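Local coordinates for protein alanine dehydrogenase/pyridine nucleotide transhydrogenase (Mycobacterium smegmatis str. MC2 155, PDB 3P2Y) that probably carries the nucleotide-binding part of a transhydrogenase that passes hydride between NADH and NADP in step with proton pumping across the membrane, at residues A[156-161]-A[200-205]; A[133-138]-A[147-152]; A[40-45]-A[65-70]; A[271-276]-A[306-311]. One frame throughout, in Å; residues are numbered along the deposited sequence. Where two conformers were deposited one is given.

In the fold
Contacts 1 and 4 lie in the probable dinucleotide-binding half of the chain, contacts 2 and 3 in the half built on the parallel sheet that ends in strand 130-133. Helix 148-167 joins the halves: contact 2 uses its N-terminus and contact 1 its middle, with centres about 20 Å apart. Only contact 1 has all its touching residues buried, and it is almost wholly apolar. Contact 2, partly buried, adds a water-mediated network at a helix start, whereas contact 3, toward the periphery, rests on one proline-aromatic CH-pi contact. Contact 4 is the polar one, an asparagine amide bonded at both ends across two loops. Contacts 3 and 4 are farthest apart, with centres about 34 Å from each other.

Contact 1 of 4, residues A[156-161]-A[200-205]; sequences AGYKAV and LATAKR. With EDO (1,2-ethanediol), chain G.
Thr-202 places its methyl, CG2, between Tyr-158 and Val-161, two residues one turn apart on helix 148-167. A Gly-191, Gly-193, Gly-196 pattern of the GxGxxG type runs from the loop after strand 186-190 into the first turn of helix 194-206, consistent with the first beta-alpha unit of a Rossmann dinucleotide-binding fold. The short segments run in broadly the same direction, their axes 8.4 Å apart at a crossing angle of -37°.

Thr-202 OG1 lies at the edge of the Tyr-158 ring, near its plane, 3.5 Å from CD1, while Thr-202 CG2 reaches Val-161 CB at 3.8 Å. A chi1 of -61° puts OG1 beside the threonine's backbone N, where it bonds to Gln-198 O, and CG2 opposite that N, where the methyl meets both neighbours. Val-161 points at the other helix and sets CG1 3.8 Å from Ala-203 CA, an approach to the backbone that the small alanine side chain allows; CG1 and Ala-203 CB are 4.1 Å apart.

The second subunit covers the tyrosine: Tyr-158 OH bonds to Val-172 N of that subunit, and the ring meets its Phe-171 edge-to-face. Lys-159 points away from helix 194-206, and NZ bonds to Thr-334 OG1 and to Ser-166 O of the second subunit. Its chain bends at chi2, chi3 and chi4, a curl that lets one 1,2-ethanediol, probably from the crystallisation liquor, bridge the residue's two polar ends: EDO O1 donates to Lys-159 O at 2.8 Å, and Lys-159 NZ donates to EDO O2 at 2.8 Å.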
loop_
_atom_site.group_PDB
_atom_site.type_symbol
_atom_site.label_atom_id
_atom_site.label_comp_id
_atom_site.label_asym_id
_atom_site.label_seq_id
_atom_site.Cartn_x
_atom_site.Cartn_y
_atom_site.Cartn_z
ATOM N N ALA A 156 8.620 -6.351 -7.714
ATOM C CA ALA A 156 7.371 -7.065 -7.489
ATOM C C ALA A 156 7.268 -7.551 -6.043
ATOM O O ALA A 156 6.202 -7.403 -5.435
ATOM C CB ALA A 156 7.205 -8.222 -8.477
ATOM N N GLY A 157 8.373 -8.093 -5.485
ATOM C CA GLY A 157 8.329 -8.591 -4.103
ATOM C C GLY A 157 8.027 -7.468 -3.117
ATOM O O GLY A 157 7.250 -7.644 -2.166
ATOM N N TYR A 158 8.659 -6.310 -3.333
ATOM C CA TYR A 158 8.415 -5.124 -2.487
ATOM C C TYR A 158 6.954 -4.672 -2.589
ATOM O O TYR A 158 6.267 -4.478 -1.568
ATOM C CB TYR A 158 9.382 -4.015 -2.942
ATOM C CG TYR A 158 9.112 -2.644 -2.413
ATOM C CD1 TYR A 158 9.457 -2.305 -1.111
ATOM C CD2 TYR A 158 8.532 -1.672 -3.228
ATOM C CE1 TYR A 158 9.215 -1.020 -0.613
ATOM C CE2 TYR A 158 8.286 -0.367 -2.741
ATOM C CZ TYR A 158 8.657 -0.056 -1.433
ATOM O OH TYR A 158 8.432 1.215 -0.925
ATOM N N LYS A 159 6.460 -4.520 -3.817
ATOM C CA LYS A 159 5.066 -4.035 -3.985
ATOM C C LYS A 159 4.041 -5.085 -3.529
ATOM O O LYS A 159 2.912 -4.719 -3.142
ATOM C CB LYS A 159 4.808 -3.630 -5.438
ATOM C CG LYS A 159 5.586 -2.372 -5.888
ATOM C CD LYS A 159 5.402 -1.169 -4.964
ATOM C CE LYS A 159 3.896 -0.745 -4.748
ATOM N NZ LYS A 159 3.389 -0.035 -6.041
ATOM N N ALA A 160 4.417 -6.370 -3.569
ATOM C CA ALA A 160 3.519 -7.452 -3.055
ATOM C C ALA A 160 3.220 -7.274 -1.576
ATOM O O ALA A 160 2.073 -7.447 -1.129
ATOM C CB ALA A 160 4.123 -8.893 -3.323
ATOM N N VAL A 161 4.254 -6.909 -0.803
ATOM C CA VAL A 161 4.066 -6.662 0.625
ATOM C C VAL A 161 3.221 -5.427 0.858
ATOM O O VAL A 161 2.359 -5.429 1.757
ATOM C CB VAL A 161 5.431 -6.549 1.386
ATOM C CG1 VAL A 161 5.218 -6.111 2.867
ATOM C CG2 VAL A 161 6.089 -7.904 1.336
ATOM N N LEU A 200 10.154 -10.926 1.903
ATOM C CA LEU A 200 10.553 -11.157 3.311
ATOM C C LEU A 200 11.206 -9.933 3.941
ATOM O O LEU A 200 10.890 -9.583 5.096
ATOM C CB LEU A 200 11.505 -12.358 3.423
ATOM C CG LEU A 200 10.833 -13.710 3.167
ATOM C CD1 LEU A 200 11.961 -14.756 2.977
ATOM C CD2 LEU A 200 9.880 -14.138 4.316
ATOM N N ALA A 201 12.124 -9.288 3.202
ATOM C CA ALA A 201 12.844 -8.136 3.731
ATOM C C ALA A 201 11.858 -7.008 3.989
ATOM O O ALA A 201 11.913 -6.357 5.049
ATOM C CB ALA A 201 13.968 -7.660 2.758
ATOM N N THR A 202 10.973 -6.770 3.023
ATOM C CA THR A 202 10.026 -5.635 3.144
ATOM C C THR A 202 9.018 -5.859 4.279
ATOM O O THR A 202 8.723 -4.925 5.027
ATOM C CB THR A 202 9.324 -5.367 1.805
ATOM O OG1 THR A 202 10.351 -5.036 0.845
ATOM C CG2 THR A 202 8.357 -4.155 1.896
ATOM N N ALA A 203 8.504 -7.080 4.393
ATOM C CA ALA A 203 7.567 -7.416 5.483
ATOM C C ALA A 203 8.238 -7.202 6.841
ATOM O O ALA A 203 7.616 -6.657 7.778
ATOM C CB ALA A 203 7.074 -8.832 5.346
ATOM N N LYS A 204 9.497 -7.634 6.950
ATOM C CA LYS A 204 10.272 -7.437 8.184
ATOM C C LYS A 204 10.440 -5.946 8.541
ATOM O O LYS A 204 10.244 -5.562 9.718
ATOM C CB LYS A 204 11.652 -8.117 8.097
ATOM C CG LYS A 204 12.444 -8.088 9.428
ATOM C CD LYS A 204 11.639 -8.858 10.503
ATOM C CE LYS A 204 12.445 -9.400 11.684
ATOM N NZ LYS A 204 11.408 -10.047 12.553
ATOM N N ARG A 205 10.779 -5.125 7.542
ATOM C CA ARG A 205 10.916 -3.662 7.704
ATOM C C ARG A 205 9.664 -3.082 8.331
ATOM O O ARG A 205 9.759 -2.262 9.293
ATOM C CB ARG A 205 11.109 -2.950 6.341
ATOM C CG ARG A 205 12.449 -3.182 5.673
ATOM C CD ARG A 205 12.561 -2.330 4.405
ATOM N NE ARG A 205 13.646 -2.816 3.565
ATOM C CZ ARG A 205 14.891 -2.372 3.643
ATOM N NH1 ARG A 205 15.203 -1.392 4.502
ATOM N NH2 ARG A 205 15.821 -2.895 2.847
HETATM C C1 EDO G . 0.835 -2.720 -5.513
HETATM O O1 EDO G . 1.272 -2.703 -4.143
HETATM C C2 EDO G . -0.087 -1.517 -5.798
HETATM O O2 EDO G . 0.616 -0.246 -5.813
#

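Contact 2 of 4, residues A[133-138]-A[147-152]; sequences AMESIP and DALSSQ
Met-134 and Ala-148 meet through methyl groups, Met-134 CE lying 3.9 Å from Ala-148 CB. Bends at both chi2 and chi3 of the methionine bring CE back to this alanine methyl, which Met-134 CB already approaches at 4.0 Å. Beside this pair, Leu-149 lies across Glu-135, nearly perpendicular to it. Its CD1 rests against the glutamate backbone, 3.7 Å from Glu-135 O, and CD2 touches the aliphatic CG. No direct hydrogen bond spans the two segments; water carries the polar link instead. Water 1 is hydrogen-bonded to Met-134 O at 2.7 Å and accepts from Leu-149 N at 3.0 Å, so it joins the 3-10 turn 134-136 to the first turn of helix 148-167. It also meets Asp-147 OD1, at 3.2 Å. Water 2 joins Ile-137 O to the same OD1, the latter bond weak.

Asp-147 occupies the N-cap of that helix. Its OD1 takes the N-H of Ser-150 from well above the carboxylate plane, 64° out of it, at 3.0 Å. The arrangement belongs to the return from strand 130-133, an outermost strand of the parallel sheet, into the long helix that leads toward the Rossmann-like half.

Farther out, the Glu-135 carboxylate is held elsewhere: OE1 bonds to Leu-112 N and OE2 to Ala-113 N, tying the turn to the loop after strand 107-110. Helix 336-354 covers the buried side, where Asn-346 touches both Met-134 and Ala-148. On helix 148-167, Gln-152 NE2 gives a nearly straight bond to Ser-151 OG, 169° at the hydrogen, and also bonds to Ala-339 O.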
loop_
_atom_site.group_PDB
_atom_site.type_symbol
_atom_site.label_atom_id
_atom_site.label_comp_id
_atom_site.label_asym_id
_atom_site.label_seq_id
_atom_site.Cartn_x
_atom_site.Cartn_y
_atom_site.Cartn_z
ATOM N N ALA A 133 16.288 -11.770 -26.213
ATOM C CA ALA A 133 15.260 -11.880 -25.146
ATOM C C ALA A 133 15.916 -11.690 -23.775
ATOM O O ALA A 133 16.837 -12.447 -23.386
ATOM C CB ALA A 133 14.583 -13.260 -25.198
ATOM N N MET A 134 15.439 -10.709 -23.022
ATOM C CA MET A 134 16.023 -10.465 -21.710
ATOM C C MET A 134 15.788 -11.662 -20.772
ATOM O O MET A 134 16.599 -11.913 -19.884
ATOM C CB MET A 134 15.488 -9.156 -21.117
ATOM C CG MET A 134 15.927 -7.879 -21.903
ATOM S SD MET A 134 17.741 -7.682 -22.009
ATOM C CE MET A 134 18.127 -7.309 -20.271
ATOM N N GLU A 135 14.717 -12.422 -20.995
ATOM C CA GLU A 135 14.467 -13.622 -20.182
ATOM C C GLU A 135 15.547 -14.682 -20.386
ATOM O O GLU A 135 15.701 -15.580 -19.538
ATOM C CB GLU A 135 13.104 -14.266 -20.531
ATOM C CG GLU A 135 11.879 -13.359 -20.404
ATOM C CD GLU A 135 11.461 -12.733 -21.745
ATOM O OE1 GLU A 135 12.342 -12.404 -22.573
ATOM O OE2 GLU A 135 10.247 -12.518 -21.945
ATOM N N SER A 136 16.262 -14.609 -21.511
ATOM C CA SER A 136 17.239 -15.630 -21.914
ATOM C C SER A 136 18.684 -15.244 -21.598
ATOM O O SER A 136 19.613 -15.985 -21.966
ATOM C CB SER A 136 17.089 -15.985 -23.402
ATOM O OG SER A 136 15.802 -16.588 -23.630
ATOM N N ILE A 137 18.874 -14.118 -20.897
ATOM C CA ILE A 137 20.192 -13.742 -20.380
ATOM C C ILE A 137 20.625 -14.870 -19.430
ATOM O O ILE A 137 19.896 -15.224 -18.512
ATOM C CB ILE A 137 20.149 -12.380 -19.606
ATOM C CG1 ILE A 137 19.764 -11.220 -20.548
ATOM C CG2 ILE A 137 21.511 -12.081 -18.915
ATOM C CD1 ILE A 137 20.835 -10.859 -21.541
ATOM N N PRO A 138 21.793 -15.469 -19.685
ATOM C CA PRO A 138 22.151 -16.621 -18.849
ATOM C C PRO A 138 22.518 -16.193 -17.437
ATOM O O PRO A 138 22.983 -15.053 -17.229
ATOM C CB PRO A 138 23.344 -17.253 -19.594
ATOM C CG PRO A 138 23.874 -16.202 -20.485
ATOM C CD PRO A 138 22.731 -15.258 -20.800
ATOM N N ASP A 147 20.455 -8.765 -15.526
ATOM C CA ASP A 147 19.395 -9.689 -15.144
ATOM C C ASP A 147 18.077 -8.940 -14.925
ATOM O O ASP A 147 17.741 -8.550 -13.793
ATOM C CB ASP A 147 19.791 -10.436 -13.865
ATOM C CG ASP A 147 18.826 -11.557 -13.508
ATOM O OD1 ASP A 147 17.725 -11.668 -14.098
ATOM O OD2 ASP A 147 19.180 -12.340 -12.588
ATOM N N ALA A 148 17.354 -8.730 -16.021
ATOM C CA ALA A 148 16.053 -8.040 -15.962
ATOM C C ALA A 148 14.960 -8.803 -15.211
ATOM O O ALA A 148 14.104 -8.197 -14.545
ATOM C CB ALA A 148 15.584 -7.702 -17.400
ATOM N N LEU A 149 14.923 -10.126 -15.359
ATOM C CA LEU A 149 13.961 -10.897 -14.574
ATOM C C LEU A 149 14.135 -10.588 -13.069
ATOM O O LEU A 149 13.132 -10.348 -12.372
ATOM C CB LEU A 149 14.053 -12.416 -14.875
ATOM C CG LEU A 149 13.515 -12.821 -16.259
ATOM C CD1 LEU A 149 13.949 -14.266 -16.548
ATOM C CD2 LEU A 149 11.984 -12.612 -16.413
ATOM N N SER A 150 15.382 -10.522 -12.590
ATOM C CA SER A 150 15.651 -10.242 -11.168
ATOM C C SER A 150 15.294 -8.805 -10.771
ATOM O O SER A 150 14.693 -8.566 -9.717
ATOM C CB SER A 150 17.122 -10.534 -10.838
ATOM O OG SER A 150 17.486 -10.039 -9.571
ATOM N N SER A 151 15.664 -7.829 -11.602
ATOM C CA SER A 151 15.374 -6.437 -11.173
ATOM C C SER A 151 13.868 -6.203 -11.063
ATOM O O SER A 151 13.405 -5.553 -10.123
ATOM C CB SER A 151 16.028 -5.382 -12.089
ATOM O OG SER A 151 15.462 -5.361 -13.393
ATOM N N GLN A 152 13.116 -6.745 -12.020
ATOM C CA GLN A 152 11.651 -6.621 -11.993
ATOM C C GLN A 152 11.038 -7.410 -10.842
ATOM O O GLN A 152 10.048 -6.962 -10.212
ATOM C CB GLN A 152 11.025 -6.996 -13.341
ATOM C CG GLN A 152 11.613 -6.142 -14.498
ATOM C CD GLN A 152 11.568 -4.625 -14.212
ATOM O OE1 GLN A 152 10.519 -4.016 -14.321
ATOM N NE2 GLN A 152 12.713 -4.023 -13.872
HETATM O O HOH W 1 16.832 -11.558 -17.190
HETATM O O HOH W 2 19.098 -13.349 -16.412
#

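Contact 3 of 4, residues A[40-45]-A[65-70]; sequences LVPKVV and ALFSDA
Backbones stay well apart here, the nearest CA pair, Pro-42 and Phe-67, being 7.9 Å from each other, so side chains alone close the gap between the start of helix 42-50 and the loop leading into helix 69-74. The central element is a proline-aromatic CH-pi contact in the half of the chain that carries the parallel sheet. Pro-42 CD sits 3.5 Å from the centroid of the Phe-67 ring and only 5° off its normal, practically over the middle of the face. Pro-42 CG leans over the CG and CD1 side of the same ring.

Val-41, at the N-cap of helix 42-50, comes in obliquely with CG1 3.7 Å from Phe-67 CE2. Its carbonyl oxygen accepts from both Val-44 N and Val-45 N, which fixes the first turn behind the proline. With CG anti to its carbonyl carbon (chi1 -66°), Phe-67 carries its ring across to Pro-42; it also touches Tyr-72 of helix 69-74 and Glu-337 of helix 336-354. Tyr-72 lies against Pro-42 too, and its hydroxyl bonds to Leu-40 O. Across the phenyl group from the proline, Ala-65 O lies over the ring centre, 4.2 Å above its plane.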
loop_
_atom_site.group_PDB
_atom_site.type_symbol
_atom_site.label_atom_id
_atom_site.label_comp_id
_atom_site.label_asym_id
_atom_site.label_seq_id
_atom_site.Cartn_x
_atom_site.Cartn_y
_atom_site.Cartn_z
ATOM N N LEU A 40 13.976 2.823 -21.527
ATOM C CA LEU A 40 15.040 3.687 -21.017
ATOM C C LEU A 40 14.421 4.878 -20.303
ATOM O O LEU A 40 13.417 5.425 -20.768
ATOM C CB LEU A 40 15.936 4.207 -22.160
ATOM C CG LEU A 40 16.680 3.180 -23.019
ATOM C CD1 LEU A 40 17.534 3.944 -24.042
ATOM C CD2 LEU A 40 17.569 2.237 -22.135
ATOM N N VAL A 41 15.028 5.267 -19.171
ATOM C CA VAL A 41 14.629 6.465 -18.445
ATOM C C VAL A 41 15.588 7.589 -18.813
ATOM O O VAL A 41 16.713 7.321 -19.260
ATOM C CB VAL A 41 14.667 6.247 -16.883
ATOM C CG1 VAL A 41 13.621 5.183 -16.475
ATOM C CG2 VAL A 41 16.067 5.857 -16.404
ATOM N N PRO A 42 15.177 8.844 -18.596
ATOM C CA PRO A 42 16.024 9.971 -19.002
ATOM C C PRO A 42 17.469 9.924 -18.481
ATOM O O PRO A 42 18.391 10.237 -19.234
ATOM C CB PRO A 42 15.256 11.190 -18.453
ATOM C CG PRO A 42 13.786 10.742 -18.607
ATOM C CD PRO A 42 13.889 9.313 -18.043
ATOM N N LYS A 43 17.687 9.503 -17.231
ATOM C CA LYS A 43 19.067 9.437 -16.689
ATOM C C LYS A 43 19.973 8.503 -17.479
ATOM O O LYS A 43 21.178 8.766 -17.602
ATOM C CB LYS A 43 19.100 8.982 -15.207
ATOM C CG LYS A 43 18.555 9.986 -14.214
ATOM C CD LYS A 43 18.492 9.305 -12.824
ATOM C CE LYS A 43 17.747 10.177 -11.815
ATOM N NZ LYS A 43 18.009 9.681 -10.441
ATOM N N VAL A 44 19.400 7.424 -18.019
ATOM C CA VAL A 44 20.166 6.447 -18.785
ATOM C C VAL A 44 20.358 6.953 -20.201
ATOM O O VAL A 44 21.441 6.848 -20.776
ATOM C CB VAL A 44 19.480 5.027 -18.734
ATOM C CG1 VAL A 44 20.171 4.021 -19.672
ATOM C CG2 VAL A 44 19.507 4.490 -17.274
ATOM N N VAL A 45 19.306 7.532 -20.760
ATOM C CA VAL A 45 19.422 8.217 -22.060
ATOM C C VAL A 45 20.567 9.236 -22.045
ATOM O O VAL A 45 21.354 9.333 -23.011
ATOM C CB VAL A 45 18.075 8.875 -22.454
ATOM C CG1 VAL A 45 18.240 9.741 -23.730
ATOM C CG2 VAL A 45 17.006 7.797 -22.700
ATOM N N ALA A 65 5.480 6.536 -16.415
ATOM C CA ALA A 65 6.422 6.725 -15.310
ATOM C C ALA A 65 6.519 8.204 -14.874
ATOM O O ALA A 65 7.354 8.562 -14.053
ATOM C CB ALA A 65 7.823 6.151 -15.676
ATOM N N LEU A 66 5.636 9.032 -15.428
ATOM C CA LEU A 66 5.530 10.471 -15.118
ATOM C C LEU A 66 6.687 11.350 -15.614
ATOM O O LEU A 66 6.890 12.466 -15.094
ATOM C CB LEU A 66 5.206 10.707 -13.624
ATOM C CG LEU A 66 3.996 9.899 -13.123
ATOM C CD1 LEU A 66 3.659 10.164 -11.630
ATOM C CD2 LEU A 66 2.788 10.162 -13.996
ATOM N N PHE A 67 7.417 10.874 -16.630
ATOM C CA PHE A 67 8.449 11.664 -17.323
ATOM C C PHE A 67 7.773 12.442 -18.442
ATOM O O PHE A 67 6.696 12.032 -18.908
ATOM C CB PHE A 67 9.499 10.759 -17.941
ATOM C CG PHE A 67 10.306 10.003 -16.923
ATOM C CD1 PHE A 67 10.938 10.696 -15.901
ATOM C CD2 PHE A 67 10.398 8.610 -16.972
ATOM C CE1 PHE A 67 11.683 10.012 -14.935
ATOM C CE2 PHE A 67 11.157 7.929 -16.014
ATOM C CZ PHE A 67 11.782 8.633 -15.014
ATOM N N SER A 68 8.387 13.538 -18.889
ATOM C CA SER A 68 7.840 14.252 -20.059
ATOM C C SER A 68 8.751 14.100 -21.266
ATOM O O SER A 68 9.917 13.680 -21.145
ATOM C CB SER A 68 7.670 15.743 -19.740
ATOM O OG SER A 68 8.960 16.260 -19.482
ATOM N N ASP A 69 8.250 14.483 -22.444
ATOM C CA ASP A 69 9.087 14.493 -23.642
ATOM C C ASP A 69 10.270 15.433 -23.380
ATOM O O ASP A 69 11.398 15.153 -23.804
ATOM C CB ASP A 69 8.303 15.032 -24.849
ATOM C CG ASP A 69 7.339 14.014 -25.448
ATOM O OD1 ASP A 69 7.187 12.897 -24.908
ATOM O OD2 ASP A 69 6.689 14.376 -26.454
ATOM N N ALA A 70 10.010 16.554 -22.680
ATOM C CA ALA A 70 11.099 17.513 -22.386
ATOM C C ALA A 70 12.208 16.875 -21.546
ATOM O O ALA A 70 13.371 17.198 -21.737
ATOM C CB ALA A 70 10.571 18.790 -21.707
#

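Contact 4 of 4, residues A[271-276]-A[306-311]; sequences TTALVP and GGNCEL
Asn-308 spans the two loops with its amide, using the oxygen on Thr-271 and the nitrogen on Ala-273. Thr-271 OG1 donates to Asn-308 OD1 at 2.8 Å, in the carbonyl plane and on a lone pair, with a C=O...donor angle of 109°. At the other end Asn-308 ND2 donates to Ala-273 O at 2.9 Å; the bond is almost straight, 176° at the hydrogen, and the acceptor lies in the amide plane. The same nitrogen also bonds to Pro-281 O, so partners at both amide ends define its orientation and hold its rotation.

The threonine hydroxyl stands between its backbone N and carbonyl carbon (chi1 70°), which turns OG1 to the asparagine. The two side chains run alongside with opposite headings, bringing Thr-271 CB 3.5 Å from Asn-308 CB. Ala-273 CB adds a looser touch to ND2.

Asp-300 holds the second loop by its backbone, OD1 accepting from Asn-308 N and OD2 from Cys-309 N. Thr-272 OG1 bonds to Gly-191 O, in the probable Rossmann glycine turn. The contact thus lies where neighbouring parallel strands 268-271 and 297-300 run out into loops, ahead of helix 286-290 and strand 317-320 respectively.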
loop_
_atom_site.group_PDB
_atom_site.type_symbol
_atom_site.label_atom_id
_atom_site.label_comp_id
_atom_site.label_asym_id
_atom_site.label_seq_id
_atom_site.Cartn_x
_atom_site.Cartn_y
_atom_site.Cartn_z
ATOM N N THR A 271 2.790 -15.602 -2.346
ATOM C CA THR A 271 3.245 -16.773 -3.111
ATOM C C THR A 271 3.909 -16.310 -4.403
ATOM O O THR A 271 3.398 -15.410 -5.084
ATOM C CB THR A 271 2.077 -17.760 -3.415
ATOM O OG1 THR A 271 1.185 -17.175 -4.373
ATOM C CG2 THR A 271 1.277 -18.052 -2.130
ATOM N N THR A 272 5.045 -16.914 -4.754
ATOM C CA THR A 272 5.836 -16.346 -5.863
ATOM C C THR A 272 6.331 -17.410 -6.837
ATOM O O THR A 272 7.020 -17.077 -7.797
ATOM C CB THR A 272 7.102 -15.558 -5.378
ATOM O OG1 THR A 272 8.126 -16.489 -4.970
ATOM C CG2 THR A 272 6.798 -14.592 -4.216
ATOM N N ALA A 273 6.040 -18.679 -6.558
ATOM C CA ALA A 273 6.710 -19.774 -7.289
ATOM C C ALA A 273 6.238 -19.878 -8.737
ATOM O O ALA A 273 5.026 -19.885 -9.027
ATOM C CB ALA A 273 6.522 -21.075 -6.584
ATOM N N LEU A 274 7.217 -19.978 -9.642
ATOM C CA LEU A 274 6.951 -20.097 -11.074
ATOM C C LEU A 274 7.708 -21.279 -11.639
ATOM O O LEU A 274 8.718 -21.714 -11.069
ATOM C CB LEU A 274 7.405 -18.850 -11.836
ATOM C CG LEU A 274 6.868 -17.512 -11.324
ATOM C CD1 LEU A 274 7.650 -16.341 -11.898
ATOM C CD2 LEU A 274 5.376 -17.389 -11.607
ATOM N N VAL A 275 7.196 -21.792 -12.757
ATOM C CA VAL A 275 7.932 -22.732 -13.604
ATOM C C VAL A 275 7.877 -22.133 -15.007
ATOM O O VAL A 275 6.802 -22.010 -15.580
ATOM C CB VAL A 275 7.319 -24.155 -13.587
ATOM C CG1 VAL A 275 8.137 -25.101 -14.482
ATOM C CG2 VAL A 275 7.266 -24.717 -12.168
ATOM N N PRO A 276 9.040 -21.723 -15.556
ATOM C CA PRO A 276 9.053 -21.071 -16.874
ATOM C C PRO A 276 8.337 -21.932 -17.921
ATOM O O PRO A 276 8.600 -23.124 -18.005
ATOM C CB PRO A 276 10.550 -20.951 -17.193
ATOM C CG PRO A 276 11.215 -20.946 -15.829
ATOM C CD PRO A 276 10.403 -21.896 -15.006
ATOM N N GLY A 306 -1.820 -19.241 -13.825
ATOM C CA GLY A 306 -2.810 -20.052 -13.137
ATOM C C GLY A 306 -2.930 -19.797 -11.641
ATOM O O GLY A 306 -3.940 -20.164 -11.034
ATOM N N GLY A 307 -1.916 -19.153 -11.057
ATOM C CA GLY A 307 -1.902 -18.862 -9.610
ATOM C C GLY A 307 -1.382 -20.003 -8.752
ATOM O O GLY A 307 -1.625 -21.174 -9.050
ATOM N N ASN A 308 -0.681 -19.664 -7.667
ATOM C CA ASN A 308 -0.235 -20.650 -6.689
ATOM C C ASN A 308 -1.381 -21.061 -5.790
ATOM O O ASN A 308 -1.274 -22.065 -5.069
ATOM C CB ASN A 308 0.882 -20.081 -5.800
ATOM C CG ASN A 308 2.114 -19.635 -6.601
ATOM O OD1 ASN A 308 2.573 -18.492 -6.476
ATOM N ND2 ASN A 308 2.636 -20.522 -7.447
ATOM N N CYS A 309 -2.451 -20.253 -5.795
ATOM C CA CYS A 309 -3.597 -20.498 -4.921
ATOM C C CYS A 309 -4.762 -20.979 -5.758
ATOM O O CYS A 309 -5.110 -20.372 -6.765
ATOM C CB CYS A 309 -3.996 -19.244 -4.119
ATOM S SG CYS A 309 -5.376 -19.489 -2.973
ATOM N N GLU A 310 -5.366 -22.075 -5.313
ATOM C CA GLU A 310 -6.526 -22.669 -5.984
ATOM C C GLU A 310 -7.700 -21.686 -6.185
ATOM O O GLU A 310 -8.450 -21.786 -7.161
ATOM C CB GLU A 310 -6.958 -23.912 -5.183
ATOM C CG GLU A 310 -8.210 -24.647 -5.650
ATOM C CD GLU A 310 -8.498 -25.916 -4.821
ATOM O OE1 GLU A 310 -7.745 -26.228 -3.853
ATOM O OE2 GLU A 310 -9.500 -26.595 -5.147
ATOM N N LEU A 311 -7.853 -20.740 -5.266
ATOM C CA LEU A 311 -8.993 -19.826 -5.311
ATOM C C LEU A 311 -8.669 -18.513 -6.037
ATOM O O LEU A 311 -9.517 -17.633 -6.151
ATOM C CB LEU A 311 -9.506 -19.567 -3.894
ATOM C CG LEU A 311 -9.988 -20.822 -3.151
ATOM C CD1 LEU A 311 -10.183 -20.538 -1.670
ATOM C CD2 LEU A 311 -11.287 -21.357 -3.790
#